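Local coordinates for protein endo-1,4-beta-xylanase (Pseudoalteromonas haloplanktis, PDB 1H12) that hydrolyses internal beta-1,4 linkages of xylan as a cold-adapted family 8 glycoside hydrolase and probably also acts on beta-1,4-glucans, at residues N177-K180 against N181-E185. Residues are numbered along the deposited sequence; the frame is centred on the assembly and turned at random.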
loop_
_atom_site.group_PDB
_atom_site.type_symbol
_atom_site.label_atom_id
_atom_site.label_comp_id
_atom_site.label_asym_id
_atom_site.label_seq_id
_atom_site.Cartn_x
_atom_site.Cartn_y
_atom_site.Cartn_z
ATOM N N ASN A 177 5.664 8.938 -15.637
ATOM C CA ASN A 177 5.945 8.498 -17.031
ATOM C C ASN A 177 6.488 7.095 -17.072
ATOM O O ASN A 177 6.142 6.325 -17.966
ATOM C CB ASN A 177 6.941 9.488 -17.642
ATOM C CG ASN A 177 6.283 10.810 -18.020
ATOM O OD1 ASN A 177 5.103 10.945 -18.023
ATOM N ND2 ASN A 177 7.116 11.811 -18.221
ATOM N N THR A 178 7.331 6.737 -16.084
ATOM C CA THR A 178 7.795 5.369 -15.980
ATOM C C THR A 178 6.645 4.391 -15.788
ATOM O O THR A 178 6.607 3.324 -16.400
ATOM C CB THR A 178 8.844 5.260 -14.880
ATOM O OG1 THR A 178 10.010 5.981 -15.319
ATOM C CG2 THR A 178 9.203 3.820 -14.546
ATOM N N ILE A 179 5.710 4.721 -14.907
ATOM C CA ILE A 179 4.560 3.841 -14.697
ATOM C C ILE A 179 3.819 3.651 -16.022
ATOM O O ILE A 179 3.503 2.526 -16.421
ATOM C CB ILE A 179 3.649 4.385 -13.590
ATOM C CG1 ILE A 179 4.358 4.376 -12.249
ATOM C CG2 ILE A 179 2.384 3.531 -13.530
ATOM C CD1 ILE A 179 3.653 5.224 -11.176
ATOM N N LYS A 180 3.493 4.760 -16.684
ATOM C CA LYS A 180 2.771 4.692 -17.925
ATOM C C LYS A 180 3.499 3.886 -18.993
ATOM O O LYS A 180 2.877 3.080 -19.695
ATOM C CB LYS A 180 2.492 6.129 -18.405
ATOM C CG LYS A 180 1.756 6.208 -19.716
ATOM C CD LYS A 180 1.380 7.698 -19.996
ATOM C CE LYS A 180 0.623 7.901 -21.220
ATOM N NZ LYS A 180 0.612 9.448 -21.248
ATOM N N ASN A 181 4.794 4.111 -19.130
ATOM C CA ASN A 181 5.544 3.520 -20.224
ATOM C C ASN A 181 6.040 2.116 -19.969
ATOM O O ASN A 181 6.308 1.393 -20.948
ATOM C CB ASN A 181 6.751 4.396 -20.541
ATOM C CG ASN A 181 6.387 5.704 -21.119
ATOM O OD1 ASN A 181 5.393 5.851 -21.754
ATOM N ND2 ASN A 181 7.300 6.691 -20.919
ATOM N N LYS A 182 6.216 1.733 -18.724
ATOM C CA LYS A 182 6.797 0.466 -18.371
ATOM C C LYS A 182 5.915 -0.462 -17.573
ATOM O O LYS A 182 6.164 -1.673 -17.558
ATOM C CB LYS A 182 8.098 0.690 -17.539
ATOM C CG LYS A 182 9.117 1.594 -18.188
ATOM C CD LYS A 182 9.729 1.113 -19.494
ATOM C CE LYS A 182 10.739 2.084 -20.036
ATOM N NZ LYS A 182 11.283 1.626 -21.339
ATOM N N LEU A 183 4.932 0.078 -16.849
ATOM C CA LEU A 183 4.233 -0.678 -15.811
ATOM C C LEU A 183 2.733 -0.758 -16.008
ATOM O O LEU A 183 2.026 -1.131 -15.082
ATOM C CB LEU A 183 4.562 -0.159 -14.408
ATOM C CG LEU A 183 6.065 -0.001 -14.082
ATOM C CD1 LEU A 183 6.223 0.572 -12.712
ATOM C CD2 LEU A 183 6.773 -1.324 -14.213
ATOM N N MET A 184 2.244 -0.461 -17.207
ATOM C CA MET A 184 0.827 -0.455 -17.525
ATOM C C MET A 184 0.545 -1.352 -18.730
ATOM O O MET A 184 1.338 -1.435 -19.677
ATOM C CB MET A 184 0.303 0.958 -17.825
ATOM C CG MET A 184 0.205 1.852 -16.628
ATOM S SD MET A 184 -1.347 1.368 -15.740
ATOM C CE MET A 184 -1.363 2.473 -14.374
ATOM N N GLU A 185 -0.595 -1.994 -18.723
ATOM C CA GLU A 185 -1.147 -2.650 -19.924
ATOM C C GLU A 185 -2.581 -2.188 -20.053
ATOM O O GLU A 185 -3.413 -2.421 -19.198
ATOM C CB GLU A 185 -1.121 -4.156 -19.863
ATOM C CG GLU A 185 -1.553 -4.756 -21.207
ATOM C CD GLU A 185 -1.637 -6.232 -21.267
ATOM O OE1 GLU A 185 -1.398 -6.960 -20.336
ATOM O OE2 GLU A 185 -1.983 -6.740 -22.368
HETATM O O HOH W 1 3.487 0.280 -19.866
#
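Ile-179 and Met-184 meet where the last turn of helix 168-182 gives way to strand 184-185: the CG2 methyl branch of Ile-179 lies 4.0 Å from the terminal CE of Met-184. The bend of the methionine at chi2 (-79°) turns CE obliquely across this methyl, while its CG rests 3.4 Å from Ile-179 O. On the other branch, CG1 of Ile-179 faces CD1 of Leu-183 at 4.3 Å, a looser touch. Three successive i to i+4 backbone bonds close the turn, from Asn-181 N to Asn-177 O, Lys-182 N to Thr-178 O and Leu-183 N to Ile-179 O; the ladder ends at Leu-183, the first residue to leave helical phi/psi. One residue on, a water replaces the direct bond: it donates to Lys-180 O (2.9 Å) and accepts from Met-184 N (3.0 Å), bridging helix end and strand start. Asn-181 folds its amide back over the preceding turn, CG beside its own backbone N (chi1 -68°), with ND2 3.2 Å from Asn-177 O at an angle too poor for a hydrogen bond. Lys-180 instead runs fully extended to a salt bridge with Asp-221 and a cation-pi contact with Tyr-224, whereas Lys-182, bent at chi2, hydrogen-bonds through NZ to Ala-116 O. The helix C-terminus thus passes into a short antiparallel beta hairpin, 184-185 with 188-189, within the (alpha/alpha)6 barrel of family 8. Ile-179 and Met-184 pack on Trp-225 of helix 219-243 and on Ile-189 of strand 188-189; Leu-183 leans on Pro-143 and Glu-146 of helix 143-160.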